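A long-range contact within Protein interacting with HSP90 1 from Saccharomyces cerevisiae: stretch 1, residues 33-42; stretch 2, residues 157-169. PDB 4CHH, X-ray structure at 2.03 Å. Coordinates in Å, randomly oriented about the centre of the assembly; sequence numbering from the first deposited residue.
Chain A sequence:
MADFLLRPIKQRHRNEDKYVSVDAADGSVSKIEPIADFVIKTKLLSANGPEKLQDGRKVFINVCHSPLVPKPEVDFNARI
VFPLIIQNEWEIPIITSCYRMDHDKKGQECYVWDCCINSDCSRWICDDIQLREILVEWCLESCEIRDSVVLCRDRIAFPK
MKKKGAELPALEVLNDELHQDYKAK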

ATOM      1  N   GLU A  33       4.333  -8.120 -10.709  1.00 20.12           N
ATOM      2  CA  GLU A  33       5.667  -7.842 -10.171  1.00 20.14           C
ATOM      3  C   GLU A  33       5.754  -6.332  -9.907  1.00 21.99           C
ATOM      4  O   GLU A  33       5.766  -5.548 -10.856  1.00 21.32           O
ATOM      5  CB  GLU A  33       6.760  -8.340 -11.121  1.00 21.90           C
ATOM      6  CG  GLU A  33       6.649  -9.840 -11.372  1.00 35.37           C
ATOM      7  CD  GLU A  33       7.982 -10.554 -11.438  1.00 73.74           C
ATOM      8  OE1 GLU A  33       8.661 -10.461 -12.486  1.00 73.63           O
ATOM      9  OE2 GLU A  33       8.345 -11.212 -10.437  1.00 78.47           O
ATOM     10  N   PRO A  34       5.703  -5.893  -8.633  1.00 18.61           N
ATOM     11  CA  PRO A  34       5.647  -4.444  -8.359  1.00 19.25           C
ATOM     12  C   PRO A  34       6.963  -3.704  -8.598  1.00 20.85           C
ATOM     13  O   PRO A  34       8.038  -4.282  -8.463  1.00 20.49           O
ATOM     14  CB  PRO A  34       5.254  -4.375  -6.875  1.00 21.37           C
ATOM     15  CG  PRO A  34       4.831  -5.764  -6.499  1.00 25.22           C
ATOM     16  CD  PRO A  34       5.609  -6.671  -7.383  1.00 20.31           C
ATOM     17  N   ILE A  35       6.862  -2.422  -8.955  1.00 16.97           N
ATOM     18  CA  ILE A  35       8.002  -1.527  -9.174  1.00 16.98           C
ATOM     19  C   ILE A  35       8.146  -0.679  -7.894  1.00 18.91           C
ATOM     20  O   ILE A  35       7.200   0.014  -7.518  1.00 16.61           O
ATOM     21  CB  ILE A  35       7.818  -0.655 -10.472  1.00 19.49           C
ATOM     22  CG1 ILE A  35       7.624  -1.538 -11.741  1.00 20.23           C
ATOM     23  CG2 ILE A  35       9.000   0.353 -10.645  1.00 17.55           C
ATOM     24  CD1 ILE A  35       6.862  -0.871 -12.911  1.00 24.97           C
ATOM     25  N   ALA A  36       9.301  -0.767  -7.209  1.00 15.95           N
ATOM     26  CA  ALA A  36       9.551  -0.034  -5.958  1.00 16.07           C
ATOM     27  C   ALA A  36       9.380   1.476  -6.150  1.00 21.21           C
ATOM     28  O   ALA A  36       9.744   2.034  -7.194  1.00 22.24           O
ATOM     29  CB  ALA A  36      10.960  -0.342  -5.414  1.00 16.93           C
ATOM     30  N   ASP A  37       8.782   2.134  -5.162  1.00 17.66           N
ATOM     31  CA  ASP A  37       8.578   3.567  -5.277  1.00 16.91           C
ATOM     32  C   ASP A  37       9.055   4.217  -3.982  1.00 19.51           C
ATOM     33  O   ASP A  37      10.184   4.743  -3.939  1.00 19.25           O
ATOM     34  CB  ASP A  37       7.100   3.892  -5.623  1.00 18.13           C
ATOM     35  CG  ASP A  37       6.760   5.364  -5.843  1.00 29.28           C
ATOM     36  OD1 ASP A  37       7.680   6.222  -5.742  1.00 32.06           O
ATOM     37  OD2 ASP A  37       5.576   5.664  -6.074  1.00 30.26           O
ATOM     38  N   PHE A  38       8.242   4.151  -2.915  1.00 15.88           N
ATOM     39  CA  PHE A  38       8.663   4.737  -1.631  1.00 14.95           C
ATOM     40  C   PHE A  38       8.148   3.894  -0.444  1.00 18.21           C
ATOM     41  O   PHE A  38       7.451   2.908  -0.651  1.00 18.55           O
ATOM     42  CB  PHE A  38       8.257   6.234  -1.537  1.00 15.58           C
ATOM     43  CG  PHE A  38       6.770   6.474  -1.407  1.00 16.21           C
ATOM     44  CD1 PHE A  38       5.958   6.544  -2.539  1.00 18.66           C
ATOM     45  CD2 PHE A  38       6.188   6.680  -0.157  1.00 16.72           C
ATOM     46  CE1 PHE A  38       4.592   6.798  -2.420  1.00 18.01           C
ATOM     47  CE2 PHE A  38       4.823   6.942  -0.041  1.00 19.15           C
ATOM     48  CZ  PHE A  38       4.032   6.984  -1.175  1.00 17.79           C
ATOM     49  N   VAL A  39       8.566   4.240   0.780  1.00 15.72           N
ATOM     50  CA  VAL A  39       8.269   3.507   2.029  1.00 14.73           C
ATOM     51  C   VAL A  39       7.540   4.367   3.046  1.00 15.64           C
ATOM     52  O   VAL A  39       7.882   5.540   3.247  1.00 14.19           O
ATOM     53  CB  VAL A  39       9.596   2.972   2.681  1.00 18.49           C
ATOM     54  CG1 VAL A  39       9.341   2.247   4.007  1.00 18.53           C
ATOM     55  CG2 VAL A  39      10.345   2.047   1.741  1.00 18.83           C
ATOM     56  N   ILE A  40       6.596   3.742   3.751  1.00 13.34           N
ATOM     57  CA  ILE A  40       5.903   4.341   4.898  1.00 12.96           C
ATOM     58  C   ILE A  40       6.397   3.571   6.103  1.00 18.31           C
ATOM     59  O   ILE A  40       6.292   2.346   6.127  1.00 19.81           O
ATOM     60  CB  ILE A  40       4.344   4.328   4.810  1.00 15.63           C
ATOM     61  CG1 ILE A  40       3.793   4.825   3.447  1.00 15.43           C
ATOM     62  CG2 ILE A  40       3.707   5.053   6.001  1.00 15.61           C
ATOM     63  CD1 ILE A  40       2.338   4.294   3.125  1.00 16.15           C
ATOM     64  N   LYS A  41       6.928   4.264   7.096  1.00 14.39           N
ATOM     65  CA  LYS A  41       7.350   3.621   8.335  1.00 13.83           C
ATOM     66  C   LYS A  41       6.336   3.988   9.399  1.00 16.97           C
ATOM     67  O   LYS A  41       5.938   5.139   9.493  1.00 15.94           O
ATOM     68  CB  LYS A  41       8.769   4.065   8.719  1.00 16.08           C
ATOM     69  CG  LYS A  41       9.332   3.402   9.952  1.00 26.99           C
ATOM     70  CD  LYS A  41      10.750   3.885  10.174  1.00 28.67           C
ATOM     71  CE  LYS A  41      11.095   3.998  11.629  1.00 39.11           C
ATOM     72  NZ  LYS A  41      12.418   4.651  11.821  1.00 40.78           N
ATOM     73  N   THR A  42       5.861   3.006  10.151  1.00 14.45           N
ATOM     74  CA  THR A  42       4.898   3.264  11.206  1.00 15.15           C
ATOM     75  C   THR A  42       5.181   2.288  12.339  1.00 17.69           C
ATOM     76  O   THR A  42       6.263   1.688  12.396  1.00 16.95           O
ATOM     77  CB  THR A  42       3.411   3.271  10.663  1.00 23.59           C
ATOM     78  OG1 THR A  42       2.497   3.500  11.731  1.00 21.21           O
ATOM     79  CG2 THR A  42       3.027   2.009   9.973  1.00 20.64           C
ATOM     80  N   ALA A 157       6.846   7.969   9.584  1.00 18.85           N
ATOM     81  CA  ALA A 157       8.016   8.521   8.924  1.00 16.20           C
ATOM     82  C   ALA A 157       8.101   8.039   7.474  1.00 16.30           C
ATOM     83  O   ALA A 157       7.451   7.059   7.088  1.00 16.42           O
ATOM     84  CB  ALA A 157       9.293   8.169   9.698  1.00 16.00           C
ATOM     85  N   PHE A 158       8.905   8.740   6.674  1.00 14.07           N
ATOM     86  CA  PHE A 158       9.105   8.455   5.260  1.00 14.47           C
ATOM     87  C   PHE A 158      10.593   8.278   4.958  1.00 17.59           C
ATOM     88  O   PHE A 158      11.266   9.226   4.534  1.00 17.35           O
ATOM     89  CB  PHE A 158       8.444   9.532   4.357  1.00 15.99           C
ATOM     90  CG  PHE A 158       6.963   9.650   4.649  1.00 16.98           C
ATOM     91  CD1 PHE A 158       6.059   8.728   4.122  1.00 18.59           C
ATOM     92  CD2 PHE A 158       6.486  10.606   5.547  1.00 19.77           C
ATOM     93  CE1 PHE A 158       4.693   8.792   4.453  1.00 20.75           C
ATOM     94  CE2 PHE A 158       5.121  10.664   5.893  1.00 22.92           C
ATOM     95  CZ  PHE A 158       4.233   9.762   5.332  1.00 20.90           C
ATOM     96  N   PRO A 159      11.103   7.037   5.109  1.00 15.12           N
ATOM     97  CA  PRO A 159      12.525   6.776   4.778  1.00 15.67           C
ATOM     98  C   PRO A 159      12.849   7.143   3.328  1.00 22.09           C
ATOM     99  O   PRO A 159      11.980   7.069   2.446  1.00 21.13           O
ATOM    100  CB  PRO A 159      12.685   5.270   5.024  1.00 16.19           C
ATOM    101  CG  PRO A 159      11.569   4.888   5.897  1.00 19.53           C
ATOM    102  CD  PRO A 159      10.424   5.800   5.581  1.00 16.34           C
ATOM    103  N   LYS A 160      14.087   7.572   3.077  1.00 19.90           N
ATOM    104  CA  LYS A 160      14.502   7.993   1.727  1.00 21.61           C
ATOM    105  C   LYS A 160      14.770   6.799   0.778  1.00 30.99           C
ATOM    106  O   LYS A 160      15.049   7.013  -0.397  1.00 35.72           O
ATOM    107  CB  LYS A 160      15.728   8.924   1.792  1.00 23.26           C
ATOM    108  CG  LYS A 160      15.365  10.294   2.356  1.00 22.91           C
ATOM    109  CD  LYS A 160      16.609  11.060   2.743  1.00 24.48           C
ATOM    110  CE  LYS A 160      16.278  12.512   2.983  1.00 29.72           C
ATOM    111  NZ  LYS A 160      17.470  13.251   3.484  1.00 37.61           N
ATOM    112  N   MET A 161      14.585   5.574   1.242  1.00 27.02           N
ATOM    113  CA  MET A 161      14.774   4.362   0.437  1.00 26.44           C
ATOM    114  C   MET A 161      13.538   4.086  -0.438  1.00 26.99           C
ATOM    115  O   MET A 161      12.428   4.511  -0.101  1.00 26.72           O
ATOM    116  CB  MET A 161      15.090   3.155   1.349  1.00 29.55           C
ATOM    117  CG  MET A 161      14.021   2.849   2.395  1.00 34.96           C
ATOM    118  SD  MET A 161      14.510   1.515   3.515  1.00 40.89           S
ATOM    119  CE  MET A 161      13.291   1.642   4.723  1.00 37.74           C
ATOM    120  N   LYS A 162      13.734   3.373  -1.553  1.00 20.64           N
ATOM    121  CA  LYS A 162      12.654   3.002  -2.469  1.00 20.88           C
ATOM    122  C   LYS A 162      11.798   1.833  -1.894  1.00 20.26           C
ATOM    123  O   LYS A 162      10.605   1.751  -2.164  1.00 18.80           O
ATOM    124  CB  LYS A 162      13.232   2.622  -3.845  1.00 24.84           C
ATOM    125  CG  LYS A 162      13.641   3.847  -4.679  1.00 38.96           C
ATOM    126  CD  LYS A 162      14.101   3.454  -6.079  1.00 49.51           C
ATOM    127  N   LYS A 163      12.419   0.943  -1.113  1.00 15.81           N
ATOM    128  CA  LYS A 163      11.739  -0.209  -0.515  1.00 16.45           C
ATOM    129  C   LYS A 163      12.501  -0.693   0.717  1.00 20.20           C
ATOM    130  O   LYS A 163      13.690  -0.432   0.856  1.00 20.14           O
ATOM    131  CB  LYS A 163      11.569  -1.374  -1.542  1.00 17.72           C
ATOM    132  CG  LYS A 163      12.918  -1.980  -1.995  1.00 26.68           C
ATOM    133  CD  LYS A 163      12.778  -3.209  -2.897  1.00 32.83           C
ATOM    134  CE  LYS A 163      14.104  -3.577  -3.561  1.00 33.15           C
ATOM    135  NZ  LYS A 163      15.216  -3.714  -2.575  1.00 29.85           N
ATOM    136  N   LYS A 164      11.797  -1.406   1.592  1.00 18.01           N
ATOM    137  CA  LYS A 164      12.336  -2.087   2.752  1.00 18.41           C
ATOM    138  C   LYS A 164      12.448  -3.548   2.382  1.00 23.94           C
ATOM    139  O   LYS A 164      11.476  -4.123   1.899  1.00 22.89           O
ATOM    140  CB  LYS A 164      11.445  -1.883   3.994  1.00 20.16           C
ATOM    141  CG  LYS A 164      11.924  -2.630   5.234  1.00 29.33           C
ATOM    142  CD  LYS A 164      13.177  -1.987   5.861  1.00 35.74           C
ATOM    143  CE  LYS A 164      13.683  -2.773   7.039  1.00 40.35           C
ATOM    144  NZ  LYS A 164      14.685  -1.983   7.795  1.00 48.58           N
ATOM    145  N   GLY A 165      13.638  -4.116   2.570  1.00 23.23           N
ATOM    146  CA  GLY A 165      13.905  -5.513   2.266  1.00 23.85           C
ATOM    147  C   GLY A 165      14.477  -5.731   0.879  1.00 30.24           C
ATOM    148  O   GLY A 165      14.780  -4.775   0.154  1.00 28.11           O
ATOM    149  N   ALA A 166      14.648  -7.003   0.499  1.00 30.34           N
ATOM    150  CA  ALA A 166      15.198  -7.325  -0.816  1.00 31.97           C
ATOM    151  C   ALA A 166      14.098  -7.141  -1.893  1.00 37.81           C
ATOM    152  O   ALA A 166      13.167  -6.357  -1.684  1.00 39.83           O
ATOM    153  CB  ALA A 166      15.772  -8.750  -0.816  1.00 32.67           C
ATOM    154  N   GLU A 167      14.181  -7.852  -3.021  1.00 33.48           N
ATOM    155  CA  GLU A 167      13.212  -7.745  -4.110  1.00 32.23           C
ATOM    156  C   GLU A 167      11.761  -7.850  -3.596  1.00 33.08           C
ATOM    157  O   GLU A 167      11.495  -8.655  -2.709  1.00 34.82           O
ATOM    158  CB  GLU A 167      13.489  -8.830  -5.160  1.00 33.78           C
ATOM    159  CG  GLU A 167      14.888  -8.776  -5.753  1.00 46.29           C
ATOM    160  N   LEU A 168      10.846  -6.994  -4.102  1.00 25.14           N
ATOM    161  CA  LEU A 168       9.425  -7.024  -3.739  1.00 21.56           C
ATOM    162  C   LEU A 168       8.837  -8.294  -4.336  1.00 26.15           C
ATOM    163  O   LEU A 168       8.993  -8.494  -5.540  1.00 25.71           O
ATOM    164  CB  LEU A 168       8.670  -5.773  -4.252  1.00 20.27           C
ATOM    165  CG  LEU A 168       9.129  -4.381  -3.743  1.00 22.77           C
ATOM    166  CD1 LEU A 168       8.233  -3.292  -4.304  1.00 21.77           C
ATOM    167  CD2 LEU A 168       9.192  -4.319  -2.212  1.00 19.85           C
ATOM    168  N   PRO A 169       8.250  -9.214  -3.533  1.00 22.66           N
ATOM    169  CA  PRO A 169       7.740 -10.460  -4.117  1.00 21.58           C
ATOM    170  C   PRO A 169       6.502 -10.215  -4.980  1.00 23.51           C
ATOM    171  O   PRO A 169       5.819  -9.184  -4.822  1.00 20.07           O
ATOM    172  CB  PRO A 169       7.431 -11.320  -2.888  1.00 23.71           C
ATOM    173  CG  PRO A 169       7.144 -10.346  -1.804  1.00 27.36           C
ATOM    174  CD  PRO A 169       8.021  -9.168  -2.070  1.00 23.08           C
TER
HETATM  175  O   HOH W   1       8.471  -9.448  -7.995  1.00 52.05           O
HETATM  176  O   HOH W   2       8.272   0.561  -2.735  1.00 12.28           O
HETATM  177  O   HOH W   3       9.484   7.175   1.776  1.00 20.37           O

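Residues 35-42 form a strand, and residues 157-169 run alongside it without regular secondary structure. No two touching residues are closer than 116 positions in sequence, and together the stretches bury 739 Å² of surface. Direct backbone pairing is confined to one end. There Lys41 and Ala157 form a single antiparallel bridge. Lys41 N donates to Ala157 O at 2.8 Å, and Ala157 N donates to Lys41 O at 3.0 Å. Both bonds are nearly straight.

Val39 has the largest covered area, 113 Å². Its CA-to-CB bond points toward the second stretch. Both methyl groups reach the second stretch, and both lie near Met161. Val39 CG1 lies 3.9 Å from CG of Pro159. Val39 CG2 lies 3.8 Å from CG of Met161 and 3.5 Å from CA of Lys163. The valine therefore packs against both side chains and backbone, and these contacts are mainly van der Waals. Its carbonyl is served by water: water 3 donates to Val39 O at 2.7 Å and to Pro159 O at 2.6 Å. Proline has no backbone N-H to offer the strand, but here its carbonyl is joined to the strand through this water.

Ala36 comes next, with 71 Å² covered. Its small side chain also points toward the second stretch. Ala36 CB sits 4.1 Å from Lys162 CB and 4.1 Å from Lys163 CB. On the Leu168 side, Ala36 CB is 4.2 Å from Leu168 CD1. The same leucine methyl also reaches Pro34, with Pro34 CB 4.1 Å from Leu168 CD1. These three residues make a small apolar cluster. Beyond it, water 1 donates to Glu33 OE2 at 3.0 Å and to Leu168 O at 2.7 Å, linking the carboxylate to the backbone.

Lys162 has 70 Å² covered, although it remains exposed overall. Its modelled side chain stops at CD, so the position of its amine is unknown. Both its backbone and its modelled side chain make contacts. Lys162 CA approaches Asp37 O at 3.4 Å in a C-H...O contact, and Lys162 CG lies 3.6 Å from Asp37 O. Water 2 accepts from Asp37 N at 2.9 Å and lies 2.7 Å from Lys162 O. Phe38 N is 3.5 Å from Lys162 O, but the angle is too poor for a hydrogen bond.

Ile40 points away from the second stretch. Even so, its CG2 is 4.2 Å from Phe158 CE1, an apolar contact. Water and side-chain packing thus hold the stretches together where direct backbone hydrogen bonds are absent.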